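Long-range contacts in Nitrate/nitrite binding protein NrtA (Synechocystis sp., PDB 2G29), which captures nitrate as the substrate-binding protein of the ABC transporter NrtABCD, which takes up nitrate and probably also nitrite: residues A[35-45]-A[84-93]; A[135-143]-A[225-233]. All coordinates share one frame; numbering follows the deposited sequence.

Contacts 1 and 2 lie in the two five-stranded mixed sheets of the chain, probably one in each domain of the C-clamp. Contact 1 joins strands 36-39 and 91-95, neighbours in the first sheet; contact 2 lies at the edge of the second, where loop 135-143 packs on outermost strand 225-229. Both segments of contact 1 precede those of contact 2 in the sequence. The chain's centre lies between them, with contact centres 32 Å apart and nearest atoms about 8 Å apart, without touching. Contact 1 reaches the nitrate site, whereas contact 2 packs a loop against a sheet border, consistent with a two-domain protein that binds its ligand in a cleft.

Contact 1: residues A[35-45]-A[84-93]; sequences AKLGFIALTDA and SASGGIDGAH
Leu37 with Gly91 and Gly38 with Ala92 form two parallel bridges that place strand 36-39 beside strand 91-95 in a five-stranded mixed sheet, the core of one lobe of a type II periplasmic binding fold. Strand 66-69 flanks 36-39 on its other edge, and the connection through helix 73-82 then skips one strand to reach 91-95. Gly38 bonds both ways along the ladder: its N gives to Gly91 O at 2.8 Å, and its O receives His93 N at 2.9 Å. Earlier in the pair, Lys36 O accepts Asp90 N at 2.9 Å and, weakly, Gly91 N. A CB on Gly38 would stand 2.8 Å from Ile89 CD1, a clash unless Ile89 moved.

Asp90 supports the start of the ladder with both carboxylate oxygens. Its CG is turned beside its own backbone N (chi1 -56°), which carries OD2 to Lys36 N, 2.8 Å away in a nearly straight bond to the anti lone pair. On the syn side, Ser84 OG donates to Asp90 OD1 at 2.6 Å, 19° out of the carboxylate plane, so the group is held from two directions. With an alanine here, the Lys36 amide and the Ser84 hydroxyl would probably both lose their acceptor, leaving Ser84 freer to turn.

Toward the cleft, residues 39-45 wrap round the His93 ring. Leu42 approaches a bound nitrate to about 3 Å between nearest side-chain and ligand atoms, while Asp44 makes a salt bridge with the nitrate-binding Lys240. Ile40 N meets the His93 ring at its edge, in plane. Over one face lies Ala45, whose CB stands 3.5 Å from the His93 ring centroid, 6° off the normal, in a CH-pi contact.

Contact 2: residues A[135-143]-A[225-233]; sequences KDLKVGTDA and YQALTTGQL
Val139, Gly140 and Ala227 meet through alpha carbons where paired strands would use amides: Ala227 CA points its hydrogen at Val139 O, 3.4 Å away, and Gly140 CA does the same to Ala227 O at 3.3 Å. A water bridges the backbones beside this pair. It stands 2.7 Å from Val139 O and 2.9 Å from Gln226 O, and it also lies in the plane of the Tyr225 ring, at its edge.

The direct hydrogen bond between the segments is made by Tyr225. Its OH accepts a hydrogen bond from Val139 N at 3.0 Å, with an N-H...O angle of 163°, and is also hydrogen-bonded to Tyr134 O, so that a backbone amide and a backbone carbonyl both hold the phenol end. Chi1 of 73° sets CG between the backbone N and carbonyl carbon of Tyr225 and sends the ring across to the loop. Lys135 runs past the ring in the opposite sense, its CG 3.7 Å from Tyr225 CD2.

Ala227 also belongs to a classic beta bulge on edge strand 225-229 of a mixed sheet: Ala227 and Leu228 both face Ile128 of strand 126-130. The strand bends at Ala227, and beyond it Leu228 points toward the loop. Leu228 CD2 packs 4.0 Å from Thr141 CA, and the two side chains cross at about a right angle. Thr141 brings its methyl to this meeting, CG2 being anti to the carbonyl carbon and 4.2 Å from Leu228 CB. Trp174 of helix 166-177 touches the side chains of Val139, Ala227 and Leu228, and its NE1 is hydrogen-bonded to Gly140 O.

Contact 1: residues A[35-45]-A[84-93]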
ATOM      1  N   ALA A  35      20.347  -8.504  -4.165  1.00 15.29           N
ATOM      2  CA  ALA A  35      19.563  -8.006  -3.027  1.00 15.19           C
ATOM      3  C   ALA A  35      18.359  -8.940  -3.037  1.00 14.60           C
ATOM      4  O   ALA A  35      18.013  -9.483  -4.080  1.00 15.96           O
ATOM      5  CB  ALA A  35      19.115  -6.551  -3.249  1.00 14.76           C
ATOM      6  N   LYS A  36      17.770  -9.180  -1.868  1.00 12.72           N
ATOM      7  CA  LYS A  36      16.582 -10.032  -1.778  1.00 13.07           C
ATOM      8  C   LYS A  36      15.429  -9.094  -1.443  1.00 11.54           C
ATOM      9  O   LYS A  36      15.387  -8.532  -0.348  1.00 13.49           O
ATOM     10  CB  LYS A  36      16.741 -11.102  -0.679  1.00 13.32           C
ATOM     11  CG  LYS A  36      17.824 -12.160  -1.025  1.00 14.99           C
ATOM     12  CD  LYS A  36      17.478 -13.528  -0.444  1.00 22.75           C
ATOM     13  CE  LYS A  36      17.762 -13.657   0.998  1.00 24.53           C
ATOM     14  NZ  LYS A  36      17.083 -14.886   1.530  1.00 17.38           N
ATOM     15  N   LEU A  37      14.511  -8.915  -2.400  1.00 11.55           N
ATOM     16  CA  LEU A  37      13.377  -8.008  -2.233  1.00 10.30           C
ATOM     17  C   LEU A  37      12.066  -8.752  -2.180  1.00 11.13           C
ATOM     18  O   LEU A  37      11.684  -9.464  -3.127  1.00 11.82           O
ATOM     19  CB  LEU A  37      13.357  -7.008  -3.375  1.00 11.72           C
ATOM     20  CG  LEU A  37      14.647  -6.224  -3.602  1.00 10.86           C
ATOM     21  CD1 LEU A  37      14.452  -5.307  -4.804  1.00 12.93           C
ATOM     22  CD2 LEU A  37      14.997  -5.436  -2.342  1.00 12.06           C
ATOM     23  N   GLY A  38      11.358  -8.596  -1.069  1.00 10.05           N
ATOM     24  CA  GLY A  38      10.083  -9.286  -0.993  1.00  9.75           C
ATOM     25  C   GLY A  38       8.930  -8.522  -1.617  1.00  9.99           C
ATOM     26  O   GLY A  38       9.013  -7.284  -1.794  1.00 10.10           O
ATOM     27  N   PHE A  39       7.898  -9.260  -2.040  1.00  9.93           N
ATOM     28  CA  PHE A  39       6.655  -8.606  -2.505  1.00  9.33           C
ATOM     29  C   PHE A  39       5.479  -9.495  -2.128  1.00 11.71           C
ATOM     30  O   PHE A  39       5.656 -10.705  -1.922  1.00 10.74           O
ATOM     31  CB  PHE A  39       6.635  -8.374  -4.032  1.00 11.25           C
ATOM     32  CG  PHE A  39       6.407  -9.620  -4.851  1.00 11.23           C
ATOM     33  CD1 PHE A  39       5.128  -9.939  -5.323  1.00 12.45           C
ATOM     34  CD2 PHE A  39       7.477 -10.489  -5.140  1.00 11.75           C
ATOM     35  CE1 PHE A  39       4.916 -11.093  -6.072  1.00 12.39           C
ATOM     36  CE2 PHE A  39       7.280 -11.629  -5.874  1.00 12.09           C
ATOM     37  CZ  PHE A  39       6.007 -11.945  -6.346  1.00 12.96           C
ATOM     38  N   ILE A  40       4.306  -8.885  -2.029  1.00 10.64           N
ATOM     39  CA  ILE A  40       3.071  -9.608  -1.788  1.00 10.75           C
ATOM     40  C   ILE A  40       2.346  -9.535  -3.153  1.00  9.80           C
ATOM     41  O   ILE A  40       2.482  -8.520  -3.895  1.00 11.06           O
ATOM     42  CB  ILE A  40       2.262  -8.945  -0.643  1.00 10.81           C
ATOM     43  CG1 ILE A  40       2.955  -9.166   0.716  1.00 14.84           C
ATOM     44  CG2 ILE A  40       0.867  -9.512  -0.579  1.00 12.03           C
ATOM     45  CD1 ILE A  40       4.401  -8.807   0.760  1.00 21.57           C
ATOM     46  N   ALA A  41       1.616 -10.593  -3.505  1.00 11.01           N
ATOM     47  CA  ALA A  41       0.953 -10.682  -4.822  1.00 10.25           C
ATOM     48  C   ALA A  41      -0.172  -9.677  -4.948  1.00 10.71           C
ATOM     49  O   ALA A  41      -1.340  -9.984  -4.651  1.00 11.94           O
ATOM     50  CB  ALA A  41       0.418 -12.102  -5.045  1.00 10.25           C
ATOM     51  N   LEU A  42       0.219  -8.487  -5.390  1.00  9.80           N
ATOM     52  CA  LEU A  42      -0.631  -7.313  -5.563  1.00  9.87           C
ATOM     53  C   LEU A  42      -0.127  -6.507  -6.752  1.00  9.84           C
ATOM     54  O   LEU A  42       1.087  -6.388  -6.934  1.00 11.94           O
ATOM     55  CB  LEU A  42      -0.531  -6.430  -4.319  1.00 10.43           C
ATOM     56  CG  LEU A  42      -1.045  -7.113  -3.058  1.00 10.43           C
ATOM     57  CD1 LEU A  42      -0.433  -6.444  -1.839  1.00 11.34           C
ATOM     58  CD2 LEU A  42      -2.555  -7.069  -3.020  1.00  9.86           C
ATOM     59  N   THR A  43      -1.043  -5.906  -7.508  1.00 10.36           N
ATOM     60  CA  THR A  43      -0.654  -5.130  -8.672  1.00 11.33           C
ATOM     61  C   THR A  43       0.341  -4.035  -8.328  1.00 11.79           C
ATOM     62  O   THR A  43       1.220  -3.733  -9.146  1.00 12.41           O
ATOM     63  CB  THR A  43      -1.872  -4.532  -9.338  1.00 11.65           C
ATOM     64  OG1 THR A  43      -2.836  -5.570  -9.504  1.00 12.98           O
ATOM     65  CG2 THR A  43      -1.500  -3.989 -10.738  1.00 10.49           C
ATOM     66  N   ASP A  44       0.252  -3.444  -7.135  1.00 11.07           N
ATOM     67  CA  ASP A  44       1.193  -2.386  -6.798  1.00 10.66           C
ATOM     68  C   ASP A  44       2.629  -2.853  -6.488  1.00 10.58           C
ATOM     69  O   ASP A  44       3.503  -2.039  -6.176  1.00 11.27           O
ATOM     70  CB  ASP A  44       0.647  -1.453  -5.701  1.00 10.31           C
ATOM     71  CG  ASP A  44       0.096  -2.186  -4.498  1.00 11.64           C
ATOM     72  OD1 ASP A  44       0.617  -3.233  -4.116  1.00 10.49           O
ATOM     73  OD2 ASP A  44      -0.851  -1.628  -3.910  1.00 11.49           O
ATOM     74  N   ALA A  45       2.885  -4.149  -6.635  1.00 10.42           N
ATOM     75  CA  ALA A  45       4.244  -4.689  -6.550  1.00 10.77           C
ATOM     76  C   ALA A  45       4.847  -4.662  -7.962  1.00 11.23           C
ATOM     77  O   ALA A  45       6.017  -4.960  -8.132  1.00 12.72           O
ATOM     78  CB  ALA A  45       4.206  -6.133  -6.057  1.00 12.41           C
ATOM     79  N   SER A  84      18.859 -10.622   5.163  1.00 14.27           N
ATOM     80  CA  SER A  84      19.357 -11.650   4.259  1.00 15.17           C
ATOM     81  C   SER A  84      20.442 -12.556   4.837  1.00 16.66           C
ATOM     82  O   SER A  84      20.490 -13.733   4.501  1.00 16.41           O
ATOM     83  CB  SER A  84      19.837 -11.016   2.950  1.00 17.20           C
ATOM     84  OG  SER A  84      20.949 -10.189   3.167  1.00 14.29           O
ATOM     85  N   ALA A  85      21.278 -12.031   5.724  1.00 16.89           N
ATOM     86  CA  ALA A  85      22.355 -12.837   6.295  1.00 19.96           C
ATOM     87  C   ALA A  85      21.822 -14.010   7.118  1.00 21.06           C
ATOM     88  O   ALA A  85      22.512 -15.025   7.307  1.00 24.45           O
ATOM     89  CB  ALA A  85      23.277 -11.949   7.152  1.00 19.42           C
ATOM     90  N   SER A  86      20.605 -13.886   7.624  1.00 18.49           N
ATOM     91  CA  SER A  86      20.027 -14.973   8.405  1.00 17.55           C
ATOM     92  C   SER A  86      18.892 -15.692   7.650  1.00 16.07           C
ATOM     93  O   SER A  86      18.042 -16.355   8.252  1.00 18.12           O
ATOM     94  CB  SER A  86      19.563 -14.439   9.745  1.00 19.82           C
ATOM     95  OG  SER A  86      20.722 -14.072  10.522  1.00 21.91           O
ATOM     96  N   GLY A  87      18.866 -15.511   6.333  1.00 15.33           N
ATOM     97  CA  GLY A  87      17.885 -16.202   5.500  1.00 14.23           C
ATOM     98  C   GLY A  87      16.611 -15.467   5.137  1.00 13.15           C
ATOM     99  O   GLY A  87      15.708 -16.052   4.533  1.00 13.41           O
ATOM    100  N   GLY A  88      16.550 -14.192   5.504  1.00 12.45           N
ATOM    101  CA  GLY A  88      15.383 -13.364   5.212  1.00 12.04           C
ATOM    102  C   GLY A  88      15.578 -12.463   4.011  1.00 12.94           C
ATOM    103  O   GLY A  88      16.182 -12.864   3.007  1.00 13.76           O
ATOM    104  N   ILE A  89      15.077 -11.233   4.099  1.00 11.01           N
ATOM    105  CA  ILE A  89      15.160 -10.314   2.954  1.00 10.62           C
ATOM    106  C   ILE A  89      15.780  -8.974   3.363  1.00 11.17           C
ATOM    107  O   ILE A  89      15.820  -8.628   4.561  1.00 12.54           O
ATOM    108  CB  ILE A  89      13.728 -10.080   2.275  1.00 11.95           C
ATOM    109  CG1 ILE A  89      12.750  -9.485   3.322  1.00 11.46           C
ATOM    110  CG2 ILE A  89      13.194 -11.392   1.697  1.00 12.55           C
ATOM    111  CD1 ILE A  89      11.360  -9.319   2.764  1.00 12.47           C
ATOM    112  N   ASP A  90      16.263  -8.230   2.372  1.00 12.17           N
ATOM    113  CA  ASP A  90      16.890  -6.923   2.559  1.00 10.76           C
ATOM    114  C   ASP A  90      15.923  -5.750   2.450  1.00 11.20           C
ATOM    115  O   ASP A  90      16.190  -4.665   2.994  1.00 12.05           O
ATOM    116  CB  ASP A  90      17.983  -6.715   1.492  1.00 12.23           C
ATOM    117  CG  ASP A  90      19.043  -7.826   1.492  1.00 13.06           C
ATOM    118  OD1 ASP A  90      19.752  -7.976   2.503  1.00 14.27           O
ATOM    119  OD2 ASP A  90      19.145  -8.549   0.478  1.00 14.04           O
ATOM    120  N   GLY A  91      14.835  -5.955   1.708  1.00 10.35           N
ATOM    121  CA  GLY A  91      13.867  -4.896   1.530  1.00 11.00           C
ATOM    122  C   GLY A  91      12.600  -5.490   0.959  1.00  9.56           C
ATOM    123  O   GLY A  91      12.519  -6.698   0.707  1.00 11.06           O
ATOM    124  N   ALA A  92      11.610  -4.643   0.707  1.00 11.27           N
ATOM    125  CA  ALA A  92      10.329  -5.150   0.223  1.00 10.56           C
ATOM    126  C   ALA A  92       9.406  -4.085  -0.316  1.00 10.98           C
ATOM    127  O   ALA A  92       9.549  -2.908   0.012  1.00 11.66           O
ATOM    128  CB  ALA A  92       9.583  -5.807   1.408  1.00 11.22           C
ATOM    129  N   HIS A  93       8.459  -4.556  -1.137  1.00 11.13           N
ATOM    130  CA  HIS A  93       7.295  -3.787  -1.572  1.00 10.91           C
ATOM    131  C   HIS A  93       6.546  -3.949  -0.230  1.00 11.17           C
ATOM    132  O   HIS A  93       6.335  -5.055   0.245  1.00 11.98           O
ATOM    133  CB  HIS A  93       6.664  -4.509  -2.784  1.00 10.68           C
ATOM    134  CG  HIS A  93       5.164  -4.656  -2.756  1.00  9.41           C
ATOM    135  ND1 HIS A  93       4.279  -3.700  -3.214  1.00 12.88           N
ATOM    136  CD2 HIS A  93       4.420  -5.748  -2.454  1.00  7.85           C
ATOM    137  CE1 HIS A  93       3.047  -4.207  -3.212  1.00  6.89           C
ATOM    138  NE2 HIS A  93       3.113  -5.442  -2.764  1.00 11.94           N
TER

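Contact 2: residues A[135-143]-A[225-233]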
ATOM      1  N   LYS A 135     -25.763  -6.987  -0.208  1.00 16.20           N
ATOM      2  CA  LYS A 135     -26.139  -6.509  -1.532  1.00 18.15           C
ATOM      3  C   LYS A 135     -27.355  -5.583  -1.573  1.00 18.56           C
ATOM      4  O   LYS A 135     -27.338  -4.595  -2.289  1.00 19.66           O
ATOM      5  CB  LYS A 135     -26.336  -7.684  -2.504  1.00 20.66           C
ATOM      6  CG  LYS A 135     -25.009  -8.188  -3.096  1.00 24.09           C
ATOM      7  CD  LYS A 135     -25.252  -9.148  -4.256  1.00 27.79           C
ATOM      8  CE  LYS A 135     -23.963  -9.515  -4.991  1.00 29.85           C
ATOM      9  NZ  LYS A 135     -24.250 -10.335  -6.208  1.00 32.72           N
ATOM     10  N   ASP A 136     -28.391  -5.871  -0.786  1.00 20.13           N
ATOM     11  CA  ASP A 136     -29.578  -5.026  -0.836  1.00 21.45           C
ATOM     12  C   ASP A 136     -29.331  -3.584  -0.399  1.00 20.32           C
ATOM     13  O   ASP A 136     -30.047  -2.670  -0.835  1.00 20.45           O
ATOM     14  CB  ASP A 136     -30.702  -5.669  -0.009  1.00 24.87           C
ATOM     15  CG  ASP A 136     -31.037  -7.079  -0.496  1.00 30.13           C
ATOM     16  OD1 ASP A 136     -31.202  -7.252  -1.726  1.00 33.74           O
ATOM     17  OD2 ASP A 136     -31.141  -8.020   0.333  1.00 33.47           O
ATOM     18  N   LEU A 137     -28.313  -3.375   0.444  1.00 18.77           N
ATOM     19  CA  LEU A 137     -27.979  -2.048   0.964  1.00 17.55           C
ATOM     20  C   LEU A 137     -27.228  -1.151  -0.016  1.00 16.42           C
ATOM     21  O   LEU A 137     -27.143   0.075   0.200  1.00 16.89           O
ATOM     22  CB  LEU A 137     -27.159  -2.173   2.262  1.00 17.71           C
ATOM     23  CG  LEU A 137     -27.849  -2.870   3.429  1.00 19.54           C
ATOM     24  CD1 LEU A 137     -26.912  -2.992   4.629  1.00 19.82           C
ATOM     25  CD2 LEU A 137     -29.077  -2.055   3.830  1.00 20.66           C
ATOM     26  N   LYS A 138     -26.668  -1.754  -1.068  1.00 17.02           N
ATOM     27  CA  LYS A 138     -25.945  -1.000  -2.083  1.00 17.53           C
ATOM     28  C   LYS A 138     -25.002   0.045  -1.470  1.00 16.18           C
ATOM     29  O   LYS A 138     -25.037   1.232  -1.815  1.00 17.43           O
ATOM     30  CB  LYS A 138     -26.962  -0.324  -3.015  1.00 18.56           C
ATOM     31  CG  LYS A 138     -27.815  -1.345  -3.776  1.00 20.97           C
ATOM     32  CD  LYS A 138     -28.866  -0.674  -4.633  1.00 24.52           C
ATOM     33  CE  LYS A 138     -29.624  -1.699  -5.462  1.00 26.57           C
ATOM     34  NZ  LYS A 138     -30.565  -1.033  -6.404  1.00 30.86           N
ATOM     35  N   VAL A 139     -24.138  -0.417  -0.571  1.00 14.91           N
ATOM     36  CA  VAL A 139     -23.250   0.489   0.128  1.00 14.99           C
ATOM     37  C   VAL A 139     -22.105   1.019  -0.719  1.00 14.62           C
ATOM     38  O   VAL A 139     -21.489   0.267  -1.472  1.00 14.48           O
ATOM     39  CB  VAL A 139     -22.675  -0.205   1.405  1.00 13.88           C
ATOM     40  CG1 VAL A 139     -21.733   0.743   2.161  1.00 15.34           C
ATOM     41  CG2 VAL A 139     -23.834  -0.680   2.314  1.00 18.17           C
ATOM     42  N   GLY A 140     -21.854   2.323  -0.591  1.00 14.33           N
ATOM     43  CA  GLY A 140     -20.754   2.990  -1.283  1.00 13.35           C
ATOM     44  C   GLY A 140     -19.817   3.659  -0.268  1.00 13.26           C
ATOM     45  O   GLY A 140     -19.441   3.037   0.716  1.00 14.48           O
ATOM     46  N   THR A 141     -19.463   4.926  -0.482  1.00 14.99           N
ATOM     47  CA  THR A 141     -18.557   5.598   0.442  1.00 14.90           C
ATOM     48  C   THR A 141     -19.214   5.891   1.785  1.00 13.96           C
ATOM     49  O   THR A 141     -18.514   6.085   2.766  1.00 15.01           O
ATOM     50  CB  THR A 141     -17.991   6.912  -0.143  1.00 16.41           C
ATOM     51  OG1 THR A 141     -19.080   7.792  -0.429  1.00 18.74           O
ATOM     52  CG2 THR A 141     -17.207   6.635  -1.449  1.00 16.56           C
ATOM     53  N   ASP A 142     -20.549   5.928   1.839  1.00 14.28           N
ATOM     54  CA  ASP A 142     -21.231   6.165   3.122  1.00 14.45           C
ATOM     55  C   ASP A 142     -21.522   4.811   3.787  1.00 15.69           C
ATOM     56  O   ASP A 142     -22.434   4.078   3.414  1.00 15.16           O
ATOM     57  CB  ASP A 142     -22.526   6.965   2.893  1.00 17.56           C
ATOM     58  CG  ASP A 142     -23.310   7.184   4.169  1.00 19.68           C
ATOM     59  OD1 ASP A 142     -22.809   6.876   5.272  1.00 18.16           O
ATOM     60  OD2 ASP A 142     -24.465   7.667   4.079  1.00 23.92           O
ATOM     61  N   ALA A 143     -20.718   4.488   4.789  1.00 14.65           N
ATOM     62  CA  ALA A 143     -20.838   3.226   5.501  1.00 13.82           C
ATOM     63  C   ALA A 143     -21.972   3.164   6.537  1.00 14.75           C
ATOM     64  O   ALA A 143     -22.248   2.089   7.068  1.00 14.92           O
ATOM     65  CB  ALA A 143     -19.485   2.918   6.196  1.00 15.06           C
ATOM     66  N   TYR A 225     -19.250  -7.780  -3.303  1.00 13.37           N
ATOM     67  CA  TYR A 225     -19.280  -6.607  -4.179  1.00 12.80           C
ATOM     68  C   TYR A 225     -18.390  -5.516  -3.582  1.00 12.62           C
ATOM     69  O   TYR A 225     -17.965  -5.604  -2.436  1.00 13.10           O
ATOM     70  CB  TYR A 225     -20.711  -6.094  -4.417  1.00 13.10           C
ATOM     71  CG  TYR A 225     -21.379  -5.374  -3.266  1.00 12.68           C
ATOM     72  CD1 TYR A 225     -21.417  -3.980  -3.229  1.00 13.44           C
ATOM     73  CD2 TYR A 225     -22.043  -6.088  -2.259  1.00 13.02           C
ATOM     74  CE1 TYR A 225     -22.108  -3.311  -2.230  1.00 14.86           C
ATOM     75  CE2 TYR A 225     -22.739  -5.434  -1.255  1.00 14.48           C
ATOM     76  CZ  TYR A 225     -22.777  -4.048  -1.241  1.00 12.93           C
ATOM     77  OH  TYR A 225     -23.493  -3.366  -0.283  1.00 15.59           O
ATOM     78  N   GLN A 226     -18.070  -4.518  -4.388  1.00 12.45           N
ATOM     79  CA  GLN A 226     -17.182  -3.459  -3.954  1.00 12.44           C
ATOM     80  C   GLN A 226     -17.911  -2.198  -3.584  1.00 12.23           C
ATOM     81  O   GLN A 226     -18.731  -1.714  -4.357  1.00 12.99           O
ATOM     82  CB  GLN A 226     -16.140  -3.173  -5.053  1.00 12.74           C
ATOM     83  CG  GLN A 226     -15.094  -2.107  -4.649  1.00 12.59           C
ATOM     84  CD  GLN A 226     -13.771  -2.221  -5.405  1.00 11.04           C
ATOM     85  OE1 GLN A 226     -12.833  -1.443  -5.169  1.00 14.63           O
ATOM     86  NE2 GLN A 226     -13.678  -3.186  -6.278  1.00  8.61           N
ATOM     87  N   ALA A 227     -17.611  -1.686  -2.396  1.00 12.96           N
ATOM     88  CA  ALA A 227     -18.213  -0.449  -1.892  1.00 12.44           C
ATOM     89  C   ALA A 227     -17.514   0.767  -2.499  1.00 12.53           C
ATOM     90  O   ALA A 227     -18.156   1.741  -2.893  1.00 12.97           O
ATOM     91  CB  ALA A 227     -18.118  -0.420  -0.356  1.00 11.72           C
ATOM     92  N   LEU A 228     -16.185   0.700  -2.611  1.00 12.57           N
ATOM     93  CA  LEU A 228     -15.412   1.806  -3.159  1.00 12.54           C
ATOM     94  C   LEU A 228     -13.998   1.345  -3.448  1.00 12.91           C
ATOM     95  O   LEU A 228     -13.565   0.285  -2.957  1.00 11.16           O
ATOM     96  CB  LEU A 228     -15.331   2.958  -2.133  1.00 13.37           C
ATOM     97  CG  LEU A 228     -14.661   2.546  -0.806  1.00 13.41           C
ATOM     98  CD1 LEU A 228     -13.177   2.890  -0.834  1.00 16.77           C
ATOM     99  CD2 LEU A 228     -15.346   3.285   0.356  1.00 16.45           C
ATOM    100  N   THR A 229     -13.318   2.133  -4.284  1.00 11.56           N
ATOM    101  CA  THR A 229     -11.898   1.968  -4.567  1.00 11.66           C
ATOM    102  C   THR A 229     -11.293   3.120  -3.744  1.00 12.90           C
ATOM    103  O   THR A 229     -11.858   4.215  -3.635  1.00 11.64           O
ATOM    104  CB  THR A 229     -11.600   2.002  -6.077  1.00 10.24           C
ATOM    105  OG1 THR A 229     -10.208   1.736  -6.273  1.00 11.48           O
ATOM    106  CG2 THR A 229     -11.981   3.360  -6.693  1.00 12.16           C
ATOM    107  N   THR A 230     -10.126   2.887  -3.159  1.00 11.87           N
ATOM    108  CA  THR A 230      -9.624   3.833  -2.183  1.00 11.51           C
ATOM    109  C   THR A 230      -9.255   5.226  -2.583  1.00 11.59           C
ATOM    110  O   THR A 230      -9.197   6.094  -1.734  1.00 12.37           O
ATOM    111  CB  THR A 230      -8.551   3.140  -1.292  1.00 10.24           C
ATOM    112  OG1 THR A 230      -7.526   2.594  -2.122  1.00 10.99           O
ATOM    113  CG2 THR A 230      -9.176   1.999  -0.506  1.00 11.99           C
ATOM    114  N   GLY A 231      -9.039   5.456  -3.872  1.00 10.93           N
ATOM    115  CA  GLY A 231      -8.804   6.814  -4.348  1.00 13.63           C
ATOM    116  C   GLY A 231     -10.093   7.649  -4.173  1.00 13.93           C
ATOM    117  O   GLY A 231     -10.065   8.864  -4.376  1.00 15.60           O
ATOM    118  N   GLN A 232     -11.214   6.996  -3.819  1.00 13.62           N
ATOM    119  CA  GLN A 232     -12.470   7.688  -3.536  1.00 13.03           C
ATOM    120  C   GLN A 232     -12.488   8.121  -2.069  1.00 14.56           C
ATOM    121  O   GLN A 232     -13.281   8.990  -1.689  1.00 15.42           O
ATOM    122  CB  GLN A 232     -13.688   6.785  -3.767  1.00 12.86           C
ATOM    123  CG  GLN A 232     -13.985   6.415  -5.194  1.00 12.81           C
ATOM    124  CD  GLN A 232     -15.210   5.530  -5.224  1.00 14.63           C
ATOM    125  OE1 GLN A 232     -16.359   6.011  -5.110  1.00 19.56           O
ATOM    126  NE2 GLN A 232     -14.993   4.246  -5.340  1.00 12.35           N
ATOM    127  N   LEU A 233     -11.635   7.509  -1.234  1.00 12.75           N
ATOM    128  CA  LEU A 233     -11.573   7.860   0.188  1.00 13.50           C
ATOM    129  C   LEU A 233     -10.566   8.998   0.399  1.00 14.33           C
ATOM    130  O   LEU A 233     -10.800   9.902   1.203  1.00 13.73           O
ATOM    131  CB  LEU A 233     -11.116   6.647   0.989  1.00 16.36           C
ATOM    132  CG  LEU A 233     -12.041   5.475   1.151  1.00 19.66           C
ATOM    133  CD1 LEU A 233     -11.312   4.426   1.994  1.00 21.88           C
ATOM    134  CD2 LEU A 233     -13.334   5.898   1.830  1.00 21.10           C
TER
HETATM  135  O   HOH W   1     -21.229  -0.174  -4.137  1.00 31.28           O